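Long-range contacts in hydrazine synthase subunit alpha (Candidatus Kuenenia stuttgartiensis, PDB 5C2V), which carries two c-type hemes and, within the hydrazine synthase complex, condenses hydroxylamine made in the gamma subunit with ammonia to give hydrazine: residues S243-G248 and A542-Y547; K89-A94 and W106-D111; V719-E724 and L743-F748; R549-R554 and S586-P591. All coordinates share one frame; numbering follows the deposited sequence.

Interaction 1: S243-G248 and A542-Y547. With HEC (heme c), chain B.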
# COMPACT_ATOMS: atom_id res chain seq x y z
N SER D 243 12.72 16.20 -4.33
CA SER D 243 11.56 16.74 -5.01
C SER D 243 10.27 16.17 -4.43
O SER D 243 10.14 14.97 -4.24
CB SER D 243 11.63 16.44 -6.51
OG SER D 243 10.56 17.05 -7.21
N VAL D 244 9.31 17.05 -4.16
CA VAL D 244 8.02 16.60 -3.66
C VAL D 244 7.07 16.41 -4.82
O VAL D 244 6.65 17.38 -5.45
CB VAL D 244 7.42 17.61 -2.66
CG1 VAL D 244 6.04 17.16 -2.22
CG2 VAL D 244 8.34 17.78 -1.46
N GLN D 245 6.72 15.16 -5.11
CA GLN D 245 5.72 14.92 -6.14
C GLN D 245 4.40 14.62 -5.46
O GLN D 245 4.15 13.50 -4.99
CB GLN D 245 6.16 13.77 -7.05
CG GLN D 245 7.55 13.94 -7.64
CD GLN D 245 7.60 15.01 -8.72
OE1 GLN D 245 6.70 15.11 -9.55
NE2 GLN D 245 8.66 15.81 -8.71
N ALA D 246 3.57 15.66 -5.39
CA ALA D 246 2.24 15.60 -4.79
C ALA D 246 1.08 15.62 -5.78
O ALA D 246 -0.08 15.61 -5.35
CB ALA D 246 2.09 16.74 -3.79
N ASN D 247 1.36 15.68 -7.08
CA ASN D 247 0.34 16.10 -8.06
C ASN D 247 -0.95 15.29 -7.97
O ASN D 247 -0.94 14.08 -8.14
CB ASN D 247 0.91 16.01 -9.48
CG ASN D 247 -0.07 16.51 -10.54
OD1 ASN D 247 -1.05 17.19 -10.22
ND2 ASN D 247 0.19 16.17 -11.79
N GLY D 248 -2.05 16.00 -7.74
CA GLY D 248 -3.35 15.38 -7.57
C GLY D 248 -3.42 14.27 -6.53
O GLY D 248 -2.92 14.41 -5.41
N ALA D 542 0.14 11.11 -16.79
CA ALA D 542 1.46 11.23 -16.19
C ALA D 542 1.35 12.20 -15.03
O ALA D 542 1.18 13.40 -15.24
CB ALA D 542 2.48 11.70 -17.21
N LEU D 543 1.48 11.69 -13.82
CA LEU D 543 1.28 12.53 -12.65
C LEU D 543 2.63 12.92 -12.08
O LEU D 543 3.31 12.12 -11.43
CB LEU D 543 0.43 11.80 -11.60
CG LEU D 543 -1.03 11.56 -11.99
CD1 LEU D 543 -1.73 10.70 -10.96
CD2 LEU D 543 -1.76 12.89 -12.18
N THR D 544 2.97 14.18 -12.32
CA THR D 544 4.28 14.74 -12.03
C THR D 544 4.27 16.15 -12.58
O THR D 544 3.29 16.57 -13.21
CB THR D 544 5.43 13.93 -12.66
OG1 THR D 544 6.68 14.38 -12.12
CG2 THR D 544 5.43 14.11 -14.17
N TRP D 545 5.35 16.90 -12.36
CA TRP D 545 5.45 18.22 -12.95
C TRP D 545 6.70 18.35 -13.81
O TRP D 545 7.83 18.29 -13.32
CB TRP D 545 5.41 19.29 -11.87
CG TRP D 545 4.10 19.30 -11.15
CD1 TRP D 545 3.86 18.92 -9.86
CD2 TRP D 545 2.83 19.68 -11.69
NE1 TRP D 545 2.52 19.06 -9.56
CE2 TRP D 545 1.87 19.53 -10.67
CE3 TRP D 545 2.41 20.15 -12.94
CZ2 TRP D 545 0.52 19.82 -10.87
CZ3 TRP D 545 1.07 20.44 -13.13
CH2 TRP D 545 0.14 20.27 -12.10
N ALA D 546 6.47 18.53 -15.11
CA ALA D 546 7.55 18.66 -16.08
C ALA D 546 7.69 20.11 -16.51
O ALA D 546 6.72 20.86 -16.49
CB ALA D 546 7.29 17.77 -17.29
N TYR D 547 8.91 20.51 -16.85
CA TYR D 547 9.16 21.88 -17.27
C TYR D 547 10.25 21.94 -18.33
O TYR D 547 11.24 21.21 -18.27
CB TYR D 547 9.55 22.73 -16.06
CG TYR D 547 10.60 22.10 -15.18
CD1 TYR D 547 10.25 21.24 -14.14
CD2 TYR D 547 11.95 22.35 -15.39
CE1 TYR D 547 11.20 20.66 -13.34
CE2 TYR D 547 12.92 21.77 -14.59
CZ TYR D 547 12.54 20.92 -13.56
OH TYR D 547 13.49 20.34 -12.76
FE HEC B . 6.55 10.42 -17.67
CHA HEC B . 6.43 9.95 -14.25
CHB HEC B . 9.28 12.45 -17.28
CHC HEC B . 6.45 11.21 -21.03
CHD HEC B . 3.69 8.56 -18.05
NA HEC B . 7.65 11.07 -16.07
C1A HEC B . 7.42 10.77 -14.74
C2A HEC B . 8.42 11.46 -13.94
C3A HEC B . 9.20 12.15 -14.77
C4A HEC B . 8.74 11.92 -16.13
CMA HEC B . 10.40 13.04 -14.37
CAA HEC B . 8.53 11.40 -12.40
CBA HEC B . 9.60 10.39 -12.00
CGA HEC B . 9.18 8.98 -12.34
O1A HEC B . 9.99 8.25 -12.96
O2A HEC B . 8.03 8.60 -12.00
NB HEC B . 7.59 11.73 -18.91
C1B HEC B . 8.83 12.24 -18.56
C2B HEC B . 9.56 12.49 -19.78
C3B HEC B . 8.79 12.15 -20.82
C4B HEC B . 7.53 11.67 -20.29
CMB HEC B . 10.99 13.05 -19.87
CAB HEC B . 9.19 12.26 -22.30
CBB HEC B . 8.32 13.33 -23.01
NC HEC B . 5.33 9.93 -19.26
C1C HEC B . 5.41 10.45 -20.54
C2C HEC B . 4.27 9.97 -21.29
C3C HEC B . 3.46 9.33 -20.44
C4C HEC B . 4.14 9.23 -19.16
CMC HEC B . 3.89 10.42 -22.72
CAC HEC B . 2.10 8.70 -20.81
CBC HEC B . 0.97 9.45 -20.06
ND HEC B . 5.26 9.42 -16.35
C1D HEC B . 4.14 8.70 -16.76
C2D HEC B . 3.52 8.09 -15.60
C3D HEC B . 4.39 8.53 -14.41
C4D HEC B . 5.43 9.35 -14.97
CMD HEC B . 2.26 7.20 -15.58
CAD HEC B . 4.19 8.18 -12.92
CBD HEC B . 2.90 8.83 -12.43
CGD HEC B . 2.67 8.47 -10.99
O1D HEC B . 1.55 8.76 -10.49
O2D HEC B . 3.59 7.90 -10.35
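The pocket of the pentacoordinate heme c is walled here by the loop 542-547, which Gln-245 and Asn-247, at and just beyond the end of strand 239-245, meet from behind through Thr-544 and Trp-545. Thr-544 OG1 donates to Gln-245 OE1 at 2.7 Å, approaching 49° above the carboxamide plane. The glutamine chain bends at CG (chi2 -72°), and its amide lies alongside the threonine side chain. Asn-247 crosses Trp-545 at about a right angle: its CG sits 3.1 Å above the indole plane, offset toward the rim, and OD1 comes 3.1 Å from Trp-545 CZ2. Polar ends are satisfied elsewhere, Asn-247 OD1 by Arg-503 and Trp-545 NE1 by Glu-178. On the heme side, Ala-542 CB packs 3.5 Å from HEC C1D, and Leu-543 CB is 3.4 Å from propionate oxygen O1D. Thr-544 faces both ways, OG1 also lying 3.5 Å from HEC CAA. All five touching residues are buried, as befits a heme-pocket wall between the middle domain and a four-stranded antiparallel sheet consistent with a blade of the N-terminal six-bladed beta-propeller.

Interaction 2: K89-A94 and W106-D111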
# COMPACT_ATOMS: atom_id res chain seq x y z
N LYS D 89 38.53 28.58 2.21
CA LYS D 89 38.81 29.86 2.86
C LYS D 89 37.57 30.74 2.99
O LYS D 89 37.63 31.82 3.57
CB LYS D 89 39.90 30.62 2.10
CG LYS D 89 41.24 29.90 2.10
CD LYS D 89 41.71 29.62 3.52
CE LYS D 89 42.80 28.57 3.55
NZ LYS D 89 43.94 28.92 2.65
N LYS D 90 36.45 30.27 2.46
CA LYS D 90 35.19 31.02 2.54
C LYS D 90 34.00 30.08 2.41
O LYS D 90 34.14 28.94 1.97
CB LYS D 90 35.13 32.11 1.46
CG LYS D 90 34.44 31.68 0.18
CD LYS D 90 34.32 32.82 -0.81
CE LYS D 90 33.52 32.41 -2.04
NZ LYS D 90 33.41 33.50 -3.04
N PHE D 91 32.82 30.56 2.80
CA PHE D 91 31.61 29.75 2.69
C PHE D 91 30.37 30.60 2.42
O PHE D 91 30.37 31.82 2.64
CB PHE D 91 31.41 28.92 3.95
CG PHE D 91 31.06 29.72 5.17
CD1 PHE D 91 29.74 29.90 5.55
CD2 PHE D 91 32.06 30.30 5.94
CE1 PHE D 91 29.42 30.64 6.67
CE2 PHE D 91 31.74 31.04 7.06
CZ PHE D 91 30.42 31.21 7.43
N ALA D 92 29.32 29.94 1.95
CA ALA D 92 28.03 30.59 1.70
C ALA D 92 26.98 30.00 2.64
O ALA D 92 27.11 28.87 3.09
CB ALA D 92 27.61 30.42 0.25
N PHE D 93 25.94 30.78 2.92
CA PHE D 93 24.91 30.36 3.85
C PHE D 93 23.60 31.11 3.66
O PHE D 93 23.49 32.00 2.82
CB PHE D 93 25.40 30.53 5.29
CG PHE D 93 25.69 31.96 5.67
CD1 PHE D 93 26.89 32.56 5.32
CD2 PHE D 93 24.76 32.70 6.38
CE1 PHE D 93 27.15 33.87 5.67
CE2 PHE D 93 25.02 34.01 6.73
CZ PHE D 93 26.22 34.60 6.38
N ALA D 94 22.60 30.73 4.46
CA ALA D 94 21.34 31.45 4.49
C ALA D 94 21.24 32.20 5.81
O ALA D 94 21.59 31.66 6.86
CB ALA D 94 20.17 30.48 4.34
N TRP D 106 23.91 34.63 1.68
CA TRP D 106 25.08 35.44 1.99
C TRP D 106 26.34 34.60 1.82
O TRP D 106 26.27 33.38 1.71
CB TRP D 106 25.00 36.00 3.41
CG TRP D 106 23.73 36.73 3.73
CD1 TRP D 106 22.50 36.19 3.94
CD2 TRP D 106 23.58 38.15 3.90
NE1 TRP D 106 21.58 37.18 4.22
CE2 TRP D 106 22.22 38.39 4.19
CE3 TRP D 106 24.45 39.24 3.82
CZ2 TRP D 106 21.72 39.67 4.41
CZ3 TRP D 106 23.95 40.51 4.04
CH2 TRP D 106 22.60 40.71 4.33
N GLU D 107 27.50 35.26 1.80
CA GLU D 107 28.77 34.54 1.83
C GLU D 107 29.82 35.35 2.58
O GLU D 107 29.79 36.59 2.56
CB GLU D 107 29.26 34.21 0.42
CG GLU D 107 29.15 35.33 -0.59
CD GLU D 107 29.96 35.05 -1.85
OE1 GLU D 107 31.04 34.44 -1.73
OE2 GLU D 107 29.52 35.43 -2.95
N MET D 108 30.74 34.66 3.23
CA MET D 108 31.81 35.32 3.97
C MET D 108 33.04 34.43 4.10
O MET D 108 32.95 33.21 3.92
CB MET D 108 31.32 35.74 5.36
CG MET D 108 31.21 34.60 6.35
SD MET D 108 31.05 35.15 8.06
CE MET D 108 29.52 36.08 7.98
N ASN D 109 34.17 35.04 4.41
CA ASN D 109 35.41 34.30 4.60
C ASN D 109 35.38 33.45 5.86
O ASN D 109 34.57 33.70 6.76
CB ASN D 109 36.61 35.26 4.64
CG ASN D 109 36.74 36.08 3.38
OD1 ASN D 109 36.42 35.62 2.29
ND2 ASN D 109 37.21 37.32 3.53
N ILE D 110 36.25 32.45 5.92
CA ILE D 110 36.30 31.53 7.06
C ILE D 110 36.71 32.25 8.34
O ILE D 110 36.37 31.82 9.44
CB ILE D 110 37.27 30.35 6.77
CG1 ILE D 110 37.16 29.28 7.86
CG2 ILE D 110 38.70 30.85 6.62
CD1 ILE D 110 38.11 28.12 7.66
N ASP D 111 37.42 33.36 8.20
CA ASP D 111 37.89 34.12 9.36
C ASP D 111 36.80 35.00 9.95
O ASP D 111 36.90 35.46 11.09
CB ASP D 111 39.11 34.97 8.99
CG ASP D 111 38.86 35.85 7.77
OD1 ASP D 111 37.71 36.26 7.53
OD2 ASP D 111 39.84 36.15 7.05
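Lys-90 NZ and Glu-107 OE1 form a salt bridge at 2.9 Å, the carboxylate using its syn lone pair; a weak hydrogen bond from Tyr-130 reaches the same oxygen. The lysine chain is extended beyond CG, which carries its ammonium across to the neighbouring strand. The two residues sit on adjacent strands of an antiparallel hairpin. Phe-91 with Met-108 and Phe-93 with Trp-106 are hydrogen-bonded pairs, each closed by two N-H...O bonds; Phe-91 N to Met-108 O is nearly straight (171°). Ala-92 opposite Glu-107 is a non-hydrogen-bonded pair, with CA atoms 4.0 Å apart. Phe-91, Phe-93, Trp-106 and Met-108 share one face. There, Trp-106 CB lies over the Phe-93 ring, 3.9 Å from its centroid, a CH-pi contact, while Met-108 SD makes an oblique Met-aromatic contact with Phe-91, 5.0 Å from the centroid. Strands 90-97 and 103-109 are the inner pair of a four-stranded antiparallel sheet, consistent with a blade of the six-bladed beta-propeller, between 76-84 and 116-117; Phe-93 reaches Ile-59 of strand 58-63, and Ala-92 packs on Tyr-130 of strand 124-131.

Interaction 3: V719-E724 and L743-F748. With HEC (heme c), chain C.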
# COMPACT_ATOMS: atom_id res chain seq x y z
N VAL D 719 -19.68 9.22 -17.18
CA VAL D 719 -19.29 9.19 -18.59
C VAL D 719 -19.74 7.88 -19.24
O VAL D 719 -20.14 7.86 -20.40
CB VAL D 719 -17.76 9.35 -18.74
CG1 VAL D 719 -17.37 9.37 -20.20
CG2 VAL D 719 -17.30 10.62 -18.05
N TRP D 720 -19.67 6.79 -18.47
CA TRP D 720 -20.18 5.50 -18.92
C TRP D 720 -21.64 5.60 -19.34
O TRP D 720 -22.05 5.02 -20.34
CB TRP D 720 -20.03 4.45 -17.82
CG TRP D 720 -18.68 3.80 -17.75
CD1 TRP D 720 -17.47 4.42 -17.75
CD2 TRP D 720 -18.41 2.39 -17.67
NE1 TRP D 720 -16.46 3.49 -17.67
CE2 TRP D 720 -17.01 2.24 -17.62
CE3 TRP D 720 -19.21 1.25 -17.63
CZ2 TRP D 720 -16.40 0.99 -17.54
CZ3 TRP D 720 -18.60 0.01 -17.55
CH2 TRP D 720 -17.21 -0.11 -17.51
N ARG D 721 -22.42 6.36 -18.57
CA ARG D 721 -23.84 6.53 -18.86
C ARG D 721 -24.08 7.53 -19.98
O ARG D 721 -24.97 7.34 -20.81
CB ARG D 721 -24.59 6.96 -17.60
CG ARG D 721 -24.66 5.89 -16.53
CD ARG D 721 -25.14 4.57 -17.11
NE ARG D 721 -26.40 4.71 -17.84
CZ ARG D 721 -27.60 4.62 -17.27
NH1 ARG D 721 -27.71 4.38 -15.97
NH2 ARG D 721 -28.69 4.76 -18.01
N LEU D 722 -23.29 8.60 -20.01
CA LEU D 722 -23.43 9.62 -21.04
C LEU D 722 -23.09 9.06 -22.42
O LEU D 722 -23.61 9.54 -23.43
CB LEU D 722 -22.57 10.84 -20.72
CG LEU D 722 -23.09 11.74 -19.61
CD1 LEU D 722 -22.08 12.81 -19.25
CD2 LEU D 722 -24.42 12.37 -20.01
N TYR D 723 -22.20 8.08 -22.47
CA TYR D 723 -21.91 7.39 -23.73
C TYR D 723 -22.66 6.06 -23.87
O TYR D 723 -22.62 5.43 -24.92
CB TYR D 723 -20.40 7.14 -23.86
CG TYR D 723 -19.60 8.38 -24.16
CD1 TYR D 723 -19.28 9.29 -23.16
CD2 TYR D 723 -19.14 8.64 -25.45
CE1 TYR D 723 -18.54 10.43 -23.44
CE2 TYR D 723 -18.40 9.77 -25.73
CZ TYR D 723 -18.11 10.66 -24.72
OH TYR D 723 -17.37 11.79 -25.00
N GLU D 724 -23.37 5.67 -22.81
CA GLU D 724 -24.12 4.41 -22.77
C GLU D 724 -23.33 3.20 -23.27
O GLU D 724 -23.82 2.44 -24.11
CB GLU D 724 -25.42 4.54 -23.57
CG GLU D 724 -26.45 5.48 -22.96
CD GLU D 724 -27.05 4.96 -21.67
OE1 GLU D 724 -27.76 5.73 -20.99
OE2 GLU D 724 -26.83 3.77 -21.33
N LEU D 743 -33.13 4.35 -18.92
CA LEU D 743 -33.33 5.45 -19.84
C LEU D 743 -32.00 5.81 -20.52
O LEU D 743 -31.01 6.07 -19.84
CB LEU D 743 -33.90 6.67 -19.11
CG LEU D 743 -34.44 7.81 -19.97
CD1 LEU D 743 -35.59 7.32 -20.83
CD2 LEU D 743 -34.89 8.95 -19.09
N LEU D 744 -31.99 5.82 -21.85
CA LEU D 744 -30.77 6.10 -22.58
C LEU D 744 -30.37 7.57 -22.45
O LEU D 744 -31.13 8.47 -22.80
CB LEU D 744 -30.93 5.73 -24.06
CG LEU D 744 -31.13 4.24 -24.35
CD1 LEU D 744 -31.33 4.00 -25.84
CD2 LEU D 744 -29.95 3.43 -23.83
N HIS D 745 -29.17 7.80 -21.93
CA HIS D 745 -28.68 9.15 -21.66
C HIS D 745 -27.73 9.71 -22.72
O HIS D 745 -27.25 10.83 -22.59
CB HIS D 745 -27.99 9.19 -20.30
CG HIS D 745 -28.94 9.21 -19.14
ND1 HIS D 745 -29.93 8.27 -18.98
CD2 HIS D 745 -29.07 10.07 -18.10
CE1 HIS D 745 -30.62 8.54 -17.88
NE2 HIS D 745 -30.11 9.63 -17.34
N ASN D 746 -27.47 8.94 -23.77
CA ASN D 746 -26.43 9.33 -24.72
C ASN D 746 -26.83 10.46 -25.67
O ASN D 746 -25.97 11.15 -26.21
CB ASN D 746 -25.97 8.11 -25.54
CG ASN D 746 -27.09 7.50 -26.36
OD1 ASN D 746 -28.27 7.63 -26.03
ND2 ASN D 746 -26.72 6.83 -27.45
N LYS D 747 -28.13 10.64 -25.87
CA LYS D 747 -28.61 11.68 -26.79
C LYS D 747 -29.07 12.97 -26.10
O LYS D 747 -29.56 13.89 -26.76
CB LYS D 747 -29.72 11.11 -27.66
CG LYS D 747 -29.21 9.98 -28.55
CD LYS D 747 -30.21 9.53 -29.59
CE LYS D 747 -29.59 8.46 -30.48
NZ LYS D 747 -30.53 7.97 -31.52
N PHE D 748 -28.92 13.04 -24.78
CA PHE D 748 -29.33 14.24 -24.03
C PHE D 748 -28.43 15.44 -24.30
O PHE D 748 -28.88 16.58 -24.27
CB PHE D 748 -29.35 13.94 -22.53
CG PHE D 748 -30.54 13.14 -22.08
CD1 PHE D 748 -31.77 13.30 -22.70
CD2 PHE D 748 -30.43 12.23 -21.05
CE1 PHE D 748 -32.86 12.56 -22.29
CE2 PHE D 748 -31.52 11.49 -20.64
CZ PHE D 748 -32.74 11.66 -21.26
FE HEC C . -30.47 10.85 -15.67
CHA HEC C . -30.23 7.84 -14.03
CHB HEC C . -27.14 11.45 -15.09
CHC HEC C . -30.68 13.83 -17.42
CHD HEC C . -33.86 10.43 -16.07
NA HEC C . -28.98 9.86 -14.71
C1A HEC C . -29.08 8.59 -14.16
C2A HEC C . -27.75 8.17 -13.75
C3A HEC C . -26.90 9.16 -14.04
C4A HEC C . -27.65 10.24 -14.65
CMA HEC C . -25.38 9.16 -13.78
CAA HEC C . -27.38 6.82 -13.10
CBA HEC C . -27.52 6.94 -11.58
CGA HEC C . -27.03 5.67 -10.94
O1A HEC C . -26.61 5.72 -9.75
O2A HEC C . -27.03 4.61 -11.61
NB HEC C . -29.17 12.38 -16.12
C1B HEC C . -27.81 12.37 -15.88
C2B HEC C . -27.21 13.47 -16.60
C3B HEC C . -28.19 14.13 -17.23
C4B HEC C . -29.44 13.46 -16.95
CMB HEC C . -25.71 13.83 -16.60
CAB HEC C . -28.05 15.38 -18.13
CBB HEC C . -27.38 15.00 -19.47
NC HEC C . -31.98 11.93 -16.58
C1C HEC C . -31.85 13.13 -17.24
C2C HEC C . -33.13 13.48 -17.81
C3C HEC C . -34.04 12.61 -17.33
C4C HEC C . -33.32 11.57 -16.62
CMC HEC C . -33.44 14.84 -18.48
CAC HEC C . -35.56 12.62 -17.61
CBC HEC C . -35.86 12.39 -19.11
ND HEC C . -31.84 9.36 -15.12
C1D HEC C . -33.20 9.40 -15.43
C2D HEC C . -33.82 8.18 -14.98
C3D HEC C . -32.70 7.35 -14.35
C4D HEC C . -31.50 8.17 -14.47
CMD HEC C . -35.31 7.79 -15.12
CAD HEC C . -32.89 5.95 -13.70
CBD HEC C . -31.75 4.96 -13.95
CGD HEC C . -31.46 4.79 -15.42
O1D HEC C . -30.33 4.35 -15.75
O2D HEC C . -32.35 5.08 -16.26
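Arg-721, near the end of helix 717-722, and the loop residue His-745 belong to the bis-histidine heme c site of the cytochrome c domain. The arginine bends at CG and CD, and its guanidinium meets HEC O1D edge-on: NH1 donates at 2.6 Å and NH2 at 2.8 Å. One residue on, Leu-722 O receives a CA-H...O contact from Asn-746 CA at 3.1 Å, while Leu-722 CD2 touches the heme methyl CMB. CB of Tyr-723 points away from the loop, and its ring makes a cation-pi contact with Arg-754. Glu-724, with positive phi, is the C' residue of the Schellman motif that ends the helix. Its OE1 takes two donors, Arg-721 NH2 on the syn lone pair (3.3 Å, a salt bridge) and His-745 N on the anti side (2.7 Å); OE2 pairs with Arg-742. The carboxylate therefore ties the heme-binding arginine to the ligand loop. His-745 itself is fixed in rotation: ND1 donates to Leu-743 O, 2.6 Å away and in the ring plane, while NE2, opposite His-662, binds the heme iron at 2.1 Å.

Interaction 4: R549-R554 and S586-P591. With HEC (heme c), chain B.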
# COMPACT_ATOMS: atom_id res chain seq x y z
N ARG D 549 13.01 24.45 -20.36
CA ARG D 549 13.69 25.73 -20.47
C ARG D 549 13.44 26.28 -21.87
O ARG D 549 13.10 25.51 -22.78
CB ARG D 549 15.19 25.58 -20.18
CG ARG D 549 15.53 25.10 -18.77
CD ARG D 549 14.67 25.78 -17.71
NE ARG D 549 14.70 27.24 -17.79
CZ ARG D 549 15.60 28.00 -17.18
NH1 ARG D 549 16.55 27.45 -16.44
NH2 ARG D 549 15.55 29.32 -17.31
N PRO D 550 13.58 27.60 -22.06
CA PRO D 550 13.38 28.21 -23.38
C PRO D 550 14.21 27.55 -24.48
O PRO D 550 15.38 27.24 -24.26
CB PRO D 550 13.83 29.66 -23.16
CG PRO D 550 13.54 29.91 -21.73
CD PRO D 550 13.81 28.62 -21.01
N TYR D 551 13.57 27.30 -25.62
CA TYR D 551 14.22 26.73 -26.82
C TYR D 551 14.65 25.27 -26.62
O TYR D 551 14.99 24.58 -27.58
CB TYR D 551 15.41 27.59 -27.24
CG TYR D 551 16.22 27.02 -28.38
CD1 TYR D 551 15.72 27.05 -29.68
CD2 TYR D 551 17.46 26.45 -28.17
CE1 TYR D 551 16.45 26.53 -30.73
CE2 TYR D 551 18.20 25.92 -29.21
CZ TYR D 551 17.69 25.96 -30.49
OH TYR D 551 18.42 25.44 -31.53
N HIS D 552 14.63 24.80 -25.38
CA HIS D 552 14.98 23.42 -25.09
C HIS D 552 13.92 22.47 -25.61
O HIS D 552 12.80 22.86 -25.91
CB HIS D 552 15.17 23.21 -23.59
CG HIS D 552 16.51 23.64 -23.09
ND1 HIS D 552 16.96 24.95 -23.18
CD2 HIS D 552 17.51 22.95 -22.50
CE1 HIS D 552 18.17 25.03 -22.66
NE2 HIS D 552 18.53 23.83 -22.24
N GLY D 553 14.30 21.20 -25.71
CA GLY D 553 13.35 20.17 -26.08
C GLY D 553 13.74 18.87 -25.42
O GLY D 553 14.92 18.64 -25.16
N ARG D 554 12.76 18.01 -25.17
CA ARG D 554 13.05 16.81 -24.39
C ARG D 554 12.45 15.54 -24.99
O ARG D 554 11.30 15.52 -25.41
CB ARG D 554 12.57 16.97 -22.95
CG ARG D 554 12.88 15.75 -22.09
CD ARG D 554 13.12 16.08 -20.63
NE ARG D 554 13.72 14.94 -19.94
CZ ARG D 554 13.88 14.85 -18.62
NH1 ARG D 554 13.47 15.83 -17.83
NH2 ARG D 554 14.44 13.77 -18.10
N SER D 586 14.55 27.82 -39.28
CA SER D 586 13.70 27.72 -38.10
C SER D 586 14.42 27.14 -36.88
O SER D 586 15.38 26.39 -37.00
CB SER D 586 12.47 26.86 -38.41
OG SER D 586 11.70 27.43 -39.46
N HIS D 587 13.94 27.51 -35.69
CA HIS D 587 14.38 26.88 -34.45
C HIS D 587 13.74 25.50 -34.31
O HIS D 587 14.43 24.51 -34.06
CB HIS D 587 14.01 27.74 -33.23
CG HIS D 587 14.83 28.99 -33.11
ND1 HIS D 587 14.28 30.21 -32.79
CD2 HIS D 587 16.16 29.20 -33.24
CE1 HIS D 587 15.23 31.12 -32.73
NE2 HIS D 587 16.38 30.54 -33.00
N TYR D 588 12.42 25.45 -34.48
CA TYR D 588 11.67 24.20 -34.47
C TYR D 588 10.53 24.24 -35.47
O TYR D 588 9.81 25.24 -35.57
CB TYR D 588 11.11 23.91 -33.08
CG TYR D 588 12.15 23.47 -32.06
CD1 TYR D 588 12.81 22.26 -32.19
CD2 TYR D 588 12.45 24.27 -30.97
CE1 TYR D 588 13.75 21.86 -31.26
CE2 TYR D 588 13.38 23.88 -30.04
CZ TYR D 588 14.03 22.67 -30.19
OH TYR D 588 14.97 22.28 -29.26
N ASP D 589 10.37 23.16 -36.23
CA ASP D 589 9.27 23.04 -37.18
C ASP D 589 8.09 22.23 -36.64
O ASP D 589 7.13 21.97 -37.36
CB ASP D 589 9.77 22.43 -38.48
CG ASP D 589 10.82 23.28 -39.16
OD1 ASP D 589 10.46 24.35 -39.70
OD2 ASP D 589 12.00 22.88 -39.15
N SER D 590 8.17 21.81 -35.38
CA SER D 590 7.09 21.04 -34.77
C SER D 590 5.87 21.92 -34.47
O SER D 590 6.02 23.08 -34.09
CB SER D 590 7.58 20.37 -33.48
OG SER D 590 8.08 21.32 -32.56
N PRO D 591 4.67 21.36 -34.66
CA PRO D 591 3.41 22.10 -34.43
C PRO D 591 3.19 22.45 -32.96
O PRO D 591 3.57 21.69 -32.07
CB PRO D 591 2.34 21.12 -34.91
CG PRO D 591 3.05 20.15 -35.79
CD PRO D 591 4.42 20.02 -35.21
FE HEC B . 6.55 10.42 -17.67
CHA HEC B . 6.43 9.95 -14.25
CHB HEC B . 9.28 12.45 -17.28
CHC HEC B . 6.45 11.21 -21.03
CHD HEC B . 3.69 8.56 -18.05
NA HEC B . 7.65 11.07 -16.07
C1A HEC B . 7.42 10.77 -14.74
C2A HEC B . 8.42 11.46 -13.94
C3A HEC B . 9.20 12.15 -14.77
C4A HEC B . 8.74 11.92 -16.13
CMA HEC B . 10.40 13.04 -14.37
CAA HEC B . 8.53 11.40 -12.40
CBA HEC B . 9.60 10.39 -12.00
CGA HEC B . 9.18 8.98 -12.34
O1A HEC B . 9.99 8.25 -12.96
O2A HEC B . 8.03 8.60 -12.00
NB HEC B . 7.59 11.73 -18.91
C1B HEC B . 8.83 12.24 -18.56
C2B HEC B . 9.56 12.49 -19.78
C3B HEC B . 8.79 12.15 -20.82
C4B HEC B . 7.53 11.67 -20.29
CMB HEC B . 10.99 13.05 -19.87
CAB HEC B . 9.19 12.26 -22.30
CBB HEC B . 8.32 13.33 -23.01
NC HEC B . 5.33 9.93 -19.26
C1C HEC B . 5.41 10.45 -20.54
C2C HEC B . 4.27 9.97 -21.29
C3C HEC B . 3.46 9.33 -20.44
C4C HEC B . 4.14 9.23 -19.16
CMC HEC B . 3.89 10.42 -22.72
CAC HEC B . 2.10 8.70 -20.81
CBC HEC B . 0.97 9.45 -20.06
ND HEC B . 5.26 9.42 -16.35
C1D HEC B . 4.14 8.70 -16.76
C2D HEC B . 3.52 8.09 -15.60
C3D HEC B . 4.39 8.53 -14.41
C4D HEC B . 5.43 9.35 -14.97
CMD HEC B . 2.26 7.20 -15.58
CAD HEC B . 4.19 8.18 -12.92
CBD HEC B . 2.90 8.83 -12.43
CGD HEC B . 2.67 8.47 -10.99
O1D HEC B . 1.55 8.76 -10.49
O2D HEC B . 3.59 7.90 -10.35
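Tyr-551 and Tyr-588 share the one hydrogen bond of this contact: Tyr-588 OH donates to Tyr-551 O at 2.8 Å, with the donor tilted 19° from the carbonyl plane and the C=O...O angle at 156°. The acceptor lies at the edge of the Tyr-588 ring, near its plane. The aromatic contacts centre on the Tyr-551 ring. It meets His-587 in an offset edge-to-face pair, its edge toward the imidazole face, with centroids 5.2 Å apart and planes at 75°; Tyr-551 CE1 is 3.7 Å from His-587 CD2. Against Tyr-588 the ring is oblique, Tyr-551 CD1 standing 4.0 Å from Tyr-588 CE2. The three rings form an aromatic cluster that joins the turn before strand 553-556 to the loop 586-591, and Trp-85 of the gamma subunit also touches Tyr-588. Within segment 549-554, a type II turn from Arg-549 to His-552 is closed by His-552 N to Arg-549 O at 3.1 Å. The turn leads into strand 553-556, which runs parallel to strand 428-433, and Tyr-588 packs on Trp-428 and Thr-430 there.

Overall arrangement
Interactions 1 and 4 adjoin in sequence and both touch the same heme c, 1 through the loop 542-547 and 4 through Arg-554, although their centres lie 22 Å apart. Interaction 1 is fully buried, near the middle of the chain, and mixes one hydrogen bond with amide-on-indole packing. Interaction 4 is partly buried and chiefly aromatic, and it reaches the gamma subunit. Interaction 2, a largely buried contact away from the hemes, relies on regular backbone pairing; interaction 3, partly buried, relies on charge and iron coordination at the second heme. These two lie on opposite sides of the chain's centre, with centres about 67 Å apart.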